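Local structure of SAM-dependent O-methyltransferase (Leptospira interrogans, 2HNK) at residues Q43-E48 with P220-V225; L28-E33 with T71-L76; L177-V182 with R202-L207. The protein binds S-adenosyl-L-homocysteine and probably transfers a methyl group from S-adenosylmethionine to a hydroxyl oxygen of its substrate. All coordinates share one frame; numbering follows the deposited sequence.

Contact 1: Q43-E48 with P220-V225; sequences QISPEE and PIADGV. With SAH (S-adenosyl-L-homocysteine), chain O.
The N-terminal end of helix 46-59 meets the beta hairpin turn that joins strands 214-219 and 225-230. The turn is type II', from I221 to G224, closed by G224 N to I221 O at 2.9 Å. S45 is the helix N-cap, and its OG accepts from E48 N at 3.2 Å. E48 carries the contact. Its CG lies anti to the backbone N (chi1 174°) and the chain runs on extended, so the carboxylate ends over the turn. The two oxygens divide the work: OE2 of E48 lies 3.3 Å from A222 CB, and OE1 of E48 lies 3.6 Å from V225 CG2. Both touches are van der Waals. Nearer the backbone, I221 CD1 packs 4.2 Å from E48 CA. Just before the helix, Q43 CB lies 3.3 Å from SAH O, one of the ligand carboxylate oxygens. N5 of the second subunit accepts from A222 N. F51 of helix 46-59 takes the side chains of I221 and V225, and Q43 touches R31 of helix 25-35.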
loop_
_atom_site.group_PDB
_atom_site.type_symbol
_atom_site.label_atom_id
_atom_site.label_comp_id
_atom_site.label_asym_id
_atom_site.label_seq_id
_atom_site.Cartn_x
_atom_site.Cartn_y
_atom_site.Cartn_z
ATOM N N GLN C 43 3.980 -11.319 16.162
ATOM C CA GLN C 43 4.782 -10.491 15.265
ATOM C C GLN C 43 4.483 -10.701 13.773
ATOM O O GLN C 43 4.127 -11.806 13.317
ATOM C CB GLN C 43 6.283 -10.618 15.552
ATOM C CG GLN C 43 6.931 -11.891 15.055
ATOM C CD GLN C 43 8.323 -11.656 14.509
ATOM O OE1 GLN C 43 9.112 -10.868 15.054
ATOM N NE2 GLN C 43 8.634 -12.341 13.423
ATOM N N ILE C 44 4.662 -9.611 13.032
ATOM C CA ILE C 44 4.366 -9.541 11.611
ATOM C C ILE C 44 5.284 -10.436 10.769
ATOM O O ILE C 44 6.343 -10.877 11.233
ATOM C CB ILE C 44 4.392 -8.061 11.124
ATOM C CG1 ILE C 44 5.811 -7.496 11.124
ATOM C CG2 ILE C 44 3.487 -7.183 12.011
ATOM C CD1 ILE C 44 5.909 -6.131 10.504
ATOM N N SER C 45 4.847 -10.734 9.547
ATOM C CA SER C 45 5.688 -11.385 8.547
ATOM C C SER C 45 6.715 -10.383 7.993
ATOM O O SER C 45 6.504 -9.166 8.086
ATOM C CB SER C 45 4.813 -11.912 7.408
ATOM O OG SER C 45 3.891 -10.922 6.977
ATOM N N PRO C 46 7.837 -10.882 7.443
ATOM C CA PRO C 46 8.776 -9.995 6.748
ATOM C C PRO C 46 8.183 -9.328 5.493
ATOM O O PRO C 46 8.580 -8.221 5.148
ATOM C CB PRO C 46 9.948 -10.918 6.392
ATOM C CG PRO C 46 9.417 -12.286 6.490
ATOM C CD PRO C 46 8.320 -12.273 7.485
ATOM N N GLU C 47 7.248 -10.009 4.837
ATOM C CA GLU C 47 6.449 -9.442 3.756
ATOM C C GLU C 47 5.665 -8.224 4.238
ATOM O O GLU C 47 5.690 -7.173 3.605
ATOM C CB GLU C 47 5.476 -10.485 3.188
ATOM C CG GLU C 47 6.105 -11.646 2.404
ATOM C CD GLU C 47 6.619 -12.780 3.285
ATOM O OE1 GLU C 47 7.167 -13.755 2.719
ATOM O OE2 GLU C 47 6.485 -12.704 4.531
ATOM N N GLU C 48 4.954 -8.369 5.353
ATOM C CA GLU C 48 4.244 -7.231 5.914
ATOM C C GLU C 48 5.217 -6.112 6.293
ATOM O O GLU C 48 4.937 -4.945 6.048
ATOM C CB GLU C 48 3.372 -7.616 7.104
ATOM C CG GLU C 48 2.756 -6.389 7.759
ATOM C CD GLU C 48 1.741 -6.691 8.829
ATOM O OE1 GLU C 48 1.087 -5.734 9.259
ATOM O OE2 GLU C 48 1.583 -7.859 9.234
ATOM N N PRO C 220 -5.854 -7.655 2.076
ATOM C CA PRO C 220 -5.750 -8.990 2.674
ATOM C C PRO C 220 -4.310 -9.509 2.757
ATOM O O PRO C 220 -4.004 -10.623 2.320
ATOM C CB PRO C 220 -6.637 -9.853 1.771
ATOM C CG PRO C 220 -6.578 -9.182 0.426
ATOM C CD PRO C 220 -6.324 -7.706 0.676
ATOM N N ILE C 221 -3.431 -8.696 3.326
ATOM C CA ILE C 221 -2.075 -9.133 3.606
ATOM C C ILE C 221 -1.982 -9.476 5.098
ATOM O O ILE C 221 -2.618 -8.817 5.935
ATOM C CB ILE C 221 -1.005 -8.083 3.148
ATOM C CG1 ILE C 221 0.415 -8.659 3.260
ATOM C CG2 ILE C 221 -1.148 -6.767 3.917
ATOM C CD1 ILE C 221 1.516 -7.709 2.804
ATOM N N ALA C 222 -1.212 -10.512 5.418
ATOM C CA ALA C 222 -1.083 -11.013 6.789
ATOM C C ALA C 222 -2.464 -11.333 7.385
ATOM O O ALA C 222 -3.196 -12.143 6.823
ATOM C CB ALA C 222 -0.296 -10.039 7.656
ATOM N N ASP C 223 -2.819 -10.690 8.496
ATOM C CA ASP C 223 -4.112 -10.907 9.152
ATOM C C ASP C 223 -5.094 -9.763 8.853
ATOM O O ASP C 223 -5.968 -9.437 9.673
ATOM C CB ASP C 223 -3.894 -11.064 10.663
ATOM C CG ASP C 223 -5.131 -11.569 11.395
ATOM O OD1 ASP C 223 -5.861 -12.427 10.849
ATOM O OD2 ASP C 223 -5.368 -11.094 12.517
ATOM N N GLY C 224 -4.945 -9.164 7.669
ATOM C CA GLY C 224 -5.698 -7.977 7.275
ATOM C C GLY C 224 -4.949 -6.728 7.691
ATOM O O GLY C 224 -4.521 -6.601 8.838
ATOM N N VAL C 225 -4.757 -5.814 6.745
ATOM C CA VAL C 225 -4.138 -4.522 7.044
ATOM C C VAL C 225 -4.967 -3.413 6.397
ATOM O O VAL C 225 -5.128 -3.384 5.169
ATOM C CB VAL C 225 -2.661 -4.442 6.566
ATOM C CG1 VAL C 225 -2.067 -3.097 6.929
ATOM C CG2 VAL C 225 -1.807 -5.563 7.175
HETATM N N SAH O . 4.208 -4.418 16.257
HETATM C CA SAH O . 4.702 -5.676 16.896
HETATM C CB SAH O . 3.520 -6.530 17.355
HETATM C CG SAH O . 2.665 -5.882 18.447
HETATM S SD SAH O . 2.000 -7.151 19.546
HETATM C C SAH O . 5.667 -6.485 16.014
HETATM O O SAH O . 6.248 -7.482 16.453
HETATM O OXT SAH O . 5.894 -6.167 14.848
HETATM C "C5'" SAH O . 1.133 -5.982 20.624
HETATM C "C4'" SAH O . 2.000 -5.288 21.671
HETATM O "O4'" SAH O . 1.252 -4.238 22.248
HETATM C "C3'" SAH O . 2.418 -6.209 22.805
HETATM O "O3'" SAH O . 3.817 -6.138 22.948
HETATM C "C2'" SAH O . 1.760 -5.664 24.057
HETATM O "O2'" SAH O . 2.663 -5.678 25.143
HETATM C "C1'" SAH O . 1.400 -4.238 23.655
HETATM N N9 SAH O . 0.193 -3.710 24.329
HETATM C C8 SAH O . -0.898 -4.398 24.811
HETATM N N7 SAH O . -1.763 -3.512 25.365
HETATM C C5 SAH O . -1.244 -2.266 25.240
HETATM C C6 SAH O . -1.693 -1.001 25.622
HETATM N N6 SAH O . -2.856 -0.848 26.245
HETATM N N1 SAH O . -0.915 0.111 25.356
HETATM C C2 SAH O . 0.300 -0.022 24.709
HETATM N N3 SAH O . 0.741 -1.276 24.331
HETATM C C4 SAH O . -0.014 -2.379 24.595
#

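Contact 2: L28-E33 with T71-L76; sequences LKLRKE and TGYSSL. With SAH (S-adenosyl-L-homocysteine), chain O.
L30 of helix 25-35 reaches across to the start of helix 73-81 with both methyl groups. Its CG is anti to the backbone N (chi1 171°). Both methyls lie by T71 O, with CD1 of L30 at 3.3 Å and CD2 of L30 at 3.6 Å from it. CD1 also touches T71 CB. CD2 of L30 meets CD2 of L76 tip to tip at 3.6 Å, and it packs against CB of Y73 as well. T71 turns OG1 into the crowded place between its backbone N and carbonyl carbon. That hydroxyl is hydrogen-bonded to T34 OG1.

R31 and Y73 lie side by side and point the same way. CG of R31 is 3.5 Å from CE2 of Y73, and CD of R31 follows along the ring. The R31 chain then bends at chi3 (-76°). Its guanidinium stands almost perpendicular to the tyrosine ring, with planes 84° apart, so the two do not stack. Both polar ends share one partner: E23 OE1 takes a salt bridge from R31 NE and a hydrogen bond with Y73 OH.

The 71-76 segment belongs to the cofactor site of this Rossmann-like methyltransferase fold. It follows strand 63-67, and G72 is the N-cap of helix 73-81. G72 O accepts from L76 N at 3.0 Å and from S75 OG, which comes from above the carbonyl plane. S74 faces the ligand. S74 N donates to SAH OXT at 3.2 Å, and S74 OG accepts from the SAH amino N at 3.0 Å. The S74 hydroxyl also hydrogen-bonds E66 OE2. L30 also touches Y104 of helix 95-107.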
loop_
_atom_site.group_PDB
_atom_site.type_symbol
_atom_site.label_atom_id
_atom_site.label_comp_id
_atom_site.label_asym_id
_atom_site.label_seq_id
_atom_site.Cartn_x
_atom_site.Cartn_y
_atom_site.Cartn_z
ATOM N N LEU C 28 16.078 -11.179 10.577
ATOM C CA LEU C 28 15.828 -12.621 10.629
ATOM C C LEU C 28 16.108 -13.162 12.025
ATOM O O LEU C 28 15.321 -13.941 12.568
ATOM C CB LEU C 28 16.702 -13.354 9.603
ATOM C CG LEU C 28 16.737 -14.884 9.626
ATOM C CD1 LEU C 28 15.360 -15.475 9.394
ATOM C CD2 LEU C 28 17.738 -15.416 8.597
ATOM N N LYS C 29 17.235 -12.728 12.588
ATOM C CA LYS C 29 17.647 -13.049 13.955
ATOM C C LYS C 29 16.517 -12.751 14.947
ATOM O O LYS C 29 16.178 -13.601 15.775
ATOM C CB LYS C 29 18.921 -12.260 14.293
ATOM C CG LYS C 29 19.633 -12.593 15.591
ATOM C CD LYS C 29 20.887 -11.714 15.702
ATOM C CE LYS C 29 21.699 -11.999 16.943
ATOM N NZ LYS C 29 21.159 -11.301 18.133
ATOM N N LEU C 30 15.937 -11.553 14.844
ATOM C CA LEU C 30 14.815 -11.145 15.694
ATOM C C LEU C 30 13.596 -12.069 15.570
ATOM O O LEU C 30 12.978 -12.415 16.575
ATOM C CB LEU C 30 14.418 -9.679 15.440
ATOM C CG LEU C 30 13.122 -9.140 16.081
ATOM C CD1 LEU C 30 13.060 -9.341 17.616
ATOM C CD2 LEU C 30 12.889 -7.686 15.733
ATOM N N ARG C 31 13.260 -12.460 14.345
ATOM C CA ARG C 31 12.118 -13.343 14.108
ATOM C C ARG C 31 12.324 -14.704 14.777
ATOM O O ARG C 31 11.413 -15.230 15.418
ATOM C CB ARG C 31 11.837 -13.498 12.608
ATOM C CG ARG C 31 11.437 -12.200 11.917
ATOM C CD ARG C 31 10.646 -12.433 10.631
ATOM N NE ARG C 31 11.484 -12.859 9.512
ATOM C CZ ARG C 31 11.444 -14.065 8.950
ATOM N NH1 ARG C 31 10.593 -14.979 9.392
ATOM N NH2 ARG C 31 12.254 -14.355 7.936
ATOM N N LYS C 32 13.529 -15.253 14.631
ATOM C CA LYS C 32 13.907 -16.503 15.295
ATOM C C LYS C 32 13.817 -16.373 16.818
ATOM O O LYS C 32 13.250 -17.246 17.481
ATOM C CB LYS C 32 15.308 -16.956 14.875
ATOM C CG LYS C 32 15.404 -17.432 13.439
ATOM C CD LYS C 32 16.822 -17.882 13.093
ATOM C CE LYS C 32 16.892 -18.393 11.655
ATOM N NZ LYS C 32 18.296 -18.517 11.144
ATOM N N GLU C 33 14.356 -15.279 17.361
ATOM C CA GLU C 33 14.295 -15.025 18.800
ATOM C C GLU C 33 12.851 -14.926 19.294
ATOM O O GLU C 33 12.507 -15.501 20.324
ATOM C CB GLU C 33 15.083 -13.767 19.181
ATOM C CG GLU C 33 15.242 -13.597 20.686
ATOM C CD GLU C 33 16.125 -12.434 21.089
ATOM O OE1 GLU C 33 17.034 -12.042 20.327
ATOM O OE2 GLU C 33 15.918 -11.915 22.200
ATOM N N THR C 71 8.380 -7.196 20.416
ATOM C CA THR C 71 9.832 -7.399 20.296
ATOM C C THR C 71 10.485 -6.552 19.187
ATOM O O THR C 71 11.694 -6.651 18.948
ATOM C CB THR C 71 10.201 -8.887 20.128
ATOM O OG1 THR C 71 9.443 -9.451 19.050
ATOM C CG2 THR C 71 9.920 -9.662 21.414
ATOM N N GLY C 72 9.671 -5.752 18.502
ATOM C CA GLY C 72 10.162 -4.644 17.696
ATOM C C GLY C 72 10.306 -4.754 16.188
ATOM O O GLY C 72 10.858 -3.835 15.574
ATOM N N TYR C 73 9.802 -5.828 15.574
ATOM C CA TYR C 73 10.041 -6.040 14.136
ATOM C C TYR C 73 9.534 -4.896 13.266
ATOM O O TYR C 73 10.264 -4.402 12.403
ATOM C CB TYR C 73 9.494 -7.392 13.622
ATOM C CG TYR C 73 10.029 -7.762 12.238
ATOM C CD1 TYR C 73 9.386 -7.329 11.076
ATOM C CD2 TYR C 73 11.190 -8.523 12.096
ATOM C CE1 TYR C 73 9.881 -7.653 9.811
ATOM C CE2 TYR C 73 11.691 -8.855 10.832
ATOM C CZ TYR C 73 11.030 -8.415 9.698
ATOM O OH TYR C 73 11.521 -8.734 8.452
ATOM N N SER C 74 8.295 -4.477 13.493
ATOM C CA SER C 74 7.683 -3.452 12.665
ATOM C C SER C 74 8.368 -2.103 12.852
ATOM O O SER C 74 8.585 -1.378 11.879
ATOM C CB SER C 74 6.169 -3.351 12.920
ATOM O OG SER C 74 5.866 -2.999 14.258
ATOM N N SER C 75 8.735 -1.785 14.097
ATOM C CA SER C 75 9.442 -0.529 14.410
ATOM C C SER C 75 10.791 -0.479 13.693
ATOM O O SER C 75 11.221 0.576 13.247
ATOM C CB SER C 75 9.615 -0.341 15.929
ATOM O OG SER C 75 10.436 -1.349 16.488
ATOM N N LEU C 76 11.433 -1.639 13.583
ATOM C CA LEU C 76 12.676 -1.810 12.827
ATOM C C LEU C 76 12.460 -1.481 11.349
ATOM O O LEU C 76 13.299 -0.832 10.727
ATOM C CB LEU C 76 13.149 -3.251 12.979
ATOM C CG LEU C 76 14.576 -3.678 13.318
ATOM C CD1 LEU C 76 15.284 -2.741 14.303
ATOM C CD2 LEU C 76 14.541 -5.124 13.840
HETATM N N SAH O . 4.208 -4.418 16.257
HETATM C CA SAH O . 4.702 -5.676 16.896
HETATM C CB SAH O . 3.520 -6.530 17.355
HETATM C CG SAH O . 2.665 -5.882 18.447
HETATM S SD SAH O . 2.000 -7.151 19.546
HETATM C C SAH O . 5.667 -6.485 16.014
HETATM O O SAH O . 6.248 -7.482 16.453
HETATM O OXT SAH O . 5.894 -6.167 14.848
HETATM C "C5'" SAH O . 1.133 -5.982 20.624
HETATM C "C4'" SAH O . 2.000 -5.288 21.671
HETATM O "O4'" SAH O . 1.252 -4.238 22.248
HETATM C "C3'" SAH O . 2.418 -6.209 22.805
HETATM O "O3'" SAH O . 3.817 -6.138 22.948
HETATM C "C2'" SAH O . 1.760 -5.664 24.057
HETATM O "O2'" SAH O . 2.663 -5.678 25.143
HETATM C "C1'" SAH O . 1.400 -4.238 23.655
HETATM N N9 SAH O . 0.193 -3.710 24.329
HETATM C C8 SAH O . -0.898 -4.398 24.811
HETATM N N7 SAH O . -1.763 -3.512 25.365
HETATM C C5 SAH O . -1.244 -2.266 25.240
HETATM C C6 SAH O . -1.693 -1.001 25.622
HETATM N N6 SAH O . -2.856 -0.848 26.245
HETATM N N1 SAH O . -0.915 0.111 25.356
HETATM C C2 SAH O . 0.300 -0.022 24.709
HETATM N N3 SAH O . 0.741 -1.276 24.331
HETATM C C4 SAH O . -0.014 -2.379 24.595
#

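Contact 3: L177-V182 with R202-L207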
loop_
_atom_site.group_PDB
_atom_site.type_symbol
_atom_site.label_atom_id
_atom_site.label_comp_id
_atom_site.label_asym_id
_atom_site.label_seq_id
_atom_site.Cartn_x
_atom_site.Cartn_y
_atom_site.Cartn_z
ATOM N N LEU C 177 -3.231 6.142 8.787
ATOM C CA LEU C 177 -3.298 5.114 9.816
ATOM C C LEU C 177 -3.161 3.756 9.144
ATOM O O LEU C 177 -3.892 3.431 8.217
ATOM C CB LEU C 177 -4.612 5.190 10.608
ATOM C CG LEU C 177 -5.073 3.963 11.426
ATOM C CD1 LEU C 177 -4.081 3.585 12.524
ATOM C CD2 LEU C 177 -6.472 4.191 12.027
ATOM N N ILE C 178 -2.202 2.977 9.614
ATOM C CA ILE C 178 -2.060 1.601 9.180
ATOM C C ILE C 178 -2.511 0.717 10.339
ATOM O O ILE C 178 -1.898 0.717 11.399
ATOM C CB ILE C 178 -0.596 1.277 8.751
ATOM C CG1 ILE C 178 -0.097 2.296 7.705
ATOM C CG2 ILE C 178 -0.502 -0.148 8.232
ATOM C CD1 ILE C 178 1.322 2.052 7.209
ATOM N N ALA C 179 -3.599 -0.009 10.143
ATOM C CA ALA C 179 -4.160 -0.826 11.209
ATOM C C ALA C 179 -3.948 -2.315 10.970
ATOM O O ALA C 179 -4.328 -2.853 9.927
ATOM C CB ALA C 179 -5.648 -0.503 11.414
ATOM N N ASP C 180 -3.338 -2.969 11.947
ATOM C CA ASP C 180 -3.030 -4.394 11.880
ATOM C C ASP C 180 -4.158 -5.281 12.442
ATOM O O ASP C 180 -4.943 -4.834 13.279
ATOM C CB ASP C 180 -1.720 -4.671 12.633
ATOM C CG ASP C 180 -1.006 -5.917 12.128
ATOM O OD1 ASP C 180 -0.933 -6.087 10.887
ATOM O OD2 ASP C 180 -0.526 -6.724 12.970
ATOM N N ASN C 181 -4.217 -6.537 11.978
ATOM C CA ASN C 181 -5.130 -7.567 12.519
ATOM C C ASN C 181 -6.621 -7.321 12.287
ATOM O O ASN C 181 -7.462 -7.859 13.013
ATOM C CB ASN C 181 -4.888 -7.796 14.025
ATOM C CG ASN C 181 -3.520 -8.380 14.325
ATOM O OD1 ASN C 181 -2.645 -7.698 14.861
ATOM N ND2 ASN C 181 -3.329 -9.640 13.982
ATOM N N VAL C 182 -6.945 -6.542 11.262
ATOM C CA VAL C 182 -8.324 -6.115 11.016
ATOM C C VAL C 182 -9.257 -7.253 10.580
ATOM O O VAL C 182 -10.475 -7.089 10.562
ATOM C CB VAL C 182 -8.412 -4.895 10.036
ATOM C CG1 VAL C 182 -7.825 -3.627 10.682
ATOM C CG2 VAL C 182 -7.743 -5.190 8.689
ATOM N N ARG C 202 -14.161 -5.377 15.010
ATOM C CA ARG C 202 -15.400 -5.152 14.242
ATOM C C ARG C 202 -15.902 -3.719 14.343
ATOM O O ARG C 202 -16.239 -3.102 13.329
ATOM C CB ARG C 202 -16.529 -6.080 14.698
ATOM C CG ARG C 202 -16.497 -7.476 14.127
ATOM C CD ARG C 202 -17.886 -8.121 14.187
ATOM N NE ARG C 202 -17.780 -9.580 14.123
ATOM C CZ ARG C 202 -17.827 -10.390 15.181
ATOM N NH1 ARG C 202 -18.005 -9.907 16.401
ATOM N NH2 ARG C 202 -17.706 -11.695 15.017
ATOM N N LYS C 203 -15.971 -3.213 15.575
ATOM C CA LYS C 203 -16.372 -1.833 15.854
ATOM C C LYS C 203 -15.438 -0.829 15.193
ATOM O O LYS C 203 -15.885 0.179 14.647
ATOM C CB LYS C 203 -16.378 -1.578 17.362
ATOM C CG LYS C 203 -17.567 -2.144 18.104
ATOM C CD LYS C 203 -17.555 -1.646 19.537
ATOM C CE LYS C 203 -18.926 -1.163 19.971
ATOM N NZ LYS C 203 -18.794 0.013 20.889
ATOM N N PHE C 204 -14.138 -1.097 15.275
ATOM C CA PHE C 204 -13.132 -0.277 14.600
ATOM C C PHE C 204 -13.370 -0.259 13.089
ATOM O O PHE C 204 -13.453 0.816 12.495
ATOM C CB PHE C 204 -11.720 -0.770 14.938
ATOM C CG PHE C 204 -10.631 -0.088 14.159
ATOM C CD1 PHE C 204 -10.069 1.102 14.621
ATOM C CD2 PHE C 204 -10.162 -0.635 12.966
ATOM C CE1 PHE C 204 -9.064 1.743 13.911
ATOM C CE2 PHE C 204 -9.146 -0.002 12.238
ATOM C CZ PHE C 204 -8.591 1.192 12.715
ATOM N N ASN C 205 -13.498 -1.435 12.472
ATOM C CA ASN C 205 -13.722 -1.512 11.018
ATOM C C ASN C 205 -14.969 -0.747 10.602
ATOM O O ASN C 205 -14.988 -0.082 9.571
ATOM C CB ASN C 205 -13.788 -2.962 10.523
ATOM C CG ASN C 205 -12.450 -3.687 10.634
ATOM O OD1 ASN C 205 -11.398 -3.061 10.793
ATOM N ND2 ASN C 205 -12.485 -5.010 10.550
ATOM N N GLU C 206 -15.993 -0.833 11.445
ATOM C CA GLU C 206 -17.281 -0.186 11.239
ATOM C C GLU C 206 -17.146 1.342 11.329
ATOM O O GLU C 206 -17.647 2.054 10.461
ATOM C CB GLU C 206 -18.262 -0.737 12.280
ATOM C CG GLU C 206 -19.705 -0.280 12.191
ATOM C CD GLU C 206 -20.598 -0.977 13.246
ATOM O OE1 GLU C 206 -20.377 -0.786 14.485
ATOM O OE2 GLU C 206 -21.524 -1.719 12.815
ATOM N N LEU C 207 -16.461 1.830 12.366
ATOM C CA LEU C 207 -16.186 3.267 12.532
ATOM C C LEU C 207 -15.472 3.863 11.318
ATOM O O LEU C 207 -15.856 4.919 10.812
ATOM C CB LEU C 207 -15.319 3.517 13.774
ATOM C CG LEU C 207 -15.964 3.637 15.154
ATOM C CD1 LEU C 207 -14.888 3.602 16.247
ATOM C CD2 LEU C 207 -16.812 4.920 15.251
#
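N205 ND2 of helix 196-210 is the best-held polar atom of this contact, gripped by two hydrogen bonds. One goes to V182 O at 2.9 Å, and the other to Y15 OH of the second subunit. The bond to V182 O is fairly straight, with an N-H...O angle of 158°. It is also well aimed: the donor lies in the carbonyl plane, on a lone pair, and V182 O lies only 2° out of the N205 amide plane. N205 has CG anti to its carbonyl carbon, which carries the amide toward the chain after strand 175-180. OD1 of the same amide rests 3.6 Å from V182 CB. The amide thus joins the loop after strand 175-180, helix 196-210 and the second subunit.

F204, one residue earlier, lies between helix 196-210 and the sheet. Its CG is anti to the backbone N (chi1 173°), so the ring points at the strand. CD2 of L177 meets the ring edge in its plane, 3.7 Å from F204 CZ, the two side chains tip to tip. A179 CB approaches obliquely, 3.6 Å from F204 CE2. V182 CG1 sits farther along, 4.2 Å from F204 CE2. Y160 makes an edge-to-face pair with F204, and L153 of strand 148-153 also touches it.

Strand 175-180 leads to helix 196-210 through a long connection, and the helix packs on the sheet of the Rossmann-like fold. The chemistry is mixed: apolar contacts around one ring seat the helix, while one hydrogen bond from the side-chain amide of N205 fixes the chain at V182.

Contacts 1 and 2 both touch SAH, and their centres are 14 Å apart. They meet directly: I44 CG1 lies 3.6 Å from Y73 CD1, and P46 CB lies 3.4 Å from Y73 OH. Y73 thus links the two beside the ligand carboxylate. Contacts 1 and 3 are also 14 Å apart between centres. E48 OE1 and D180 OD1 are two carboxylate oxygens 2.6 Å apart, so one of the groups may well be protonated. D223 OD2 is probably hydrogen-bonded to N181 ND2 at 2.9 Å. Contact 3 is more remote from the pocket, with the A179 side chain about 12 Å from SAH. Contacts 2 and 3 do not touch; their nearest atoms are about 7 Å apart.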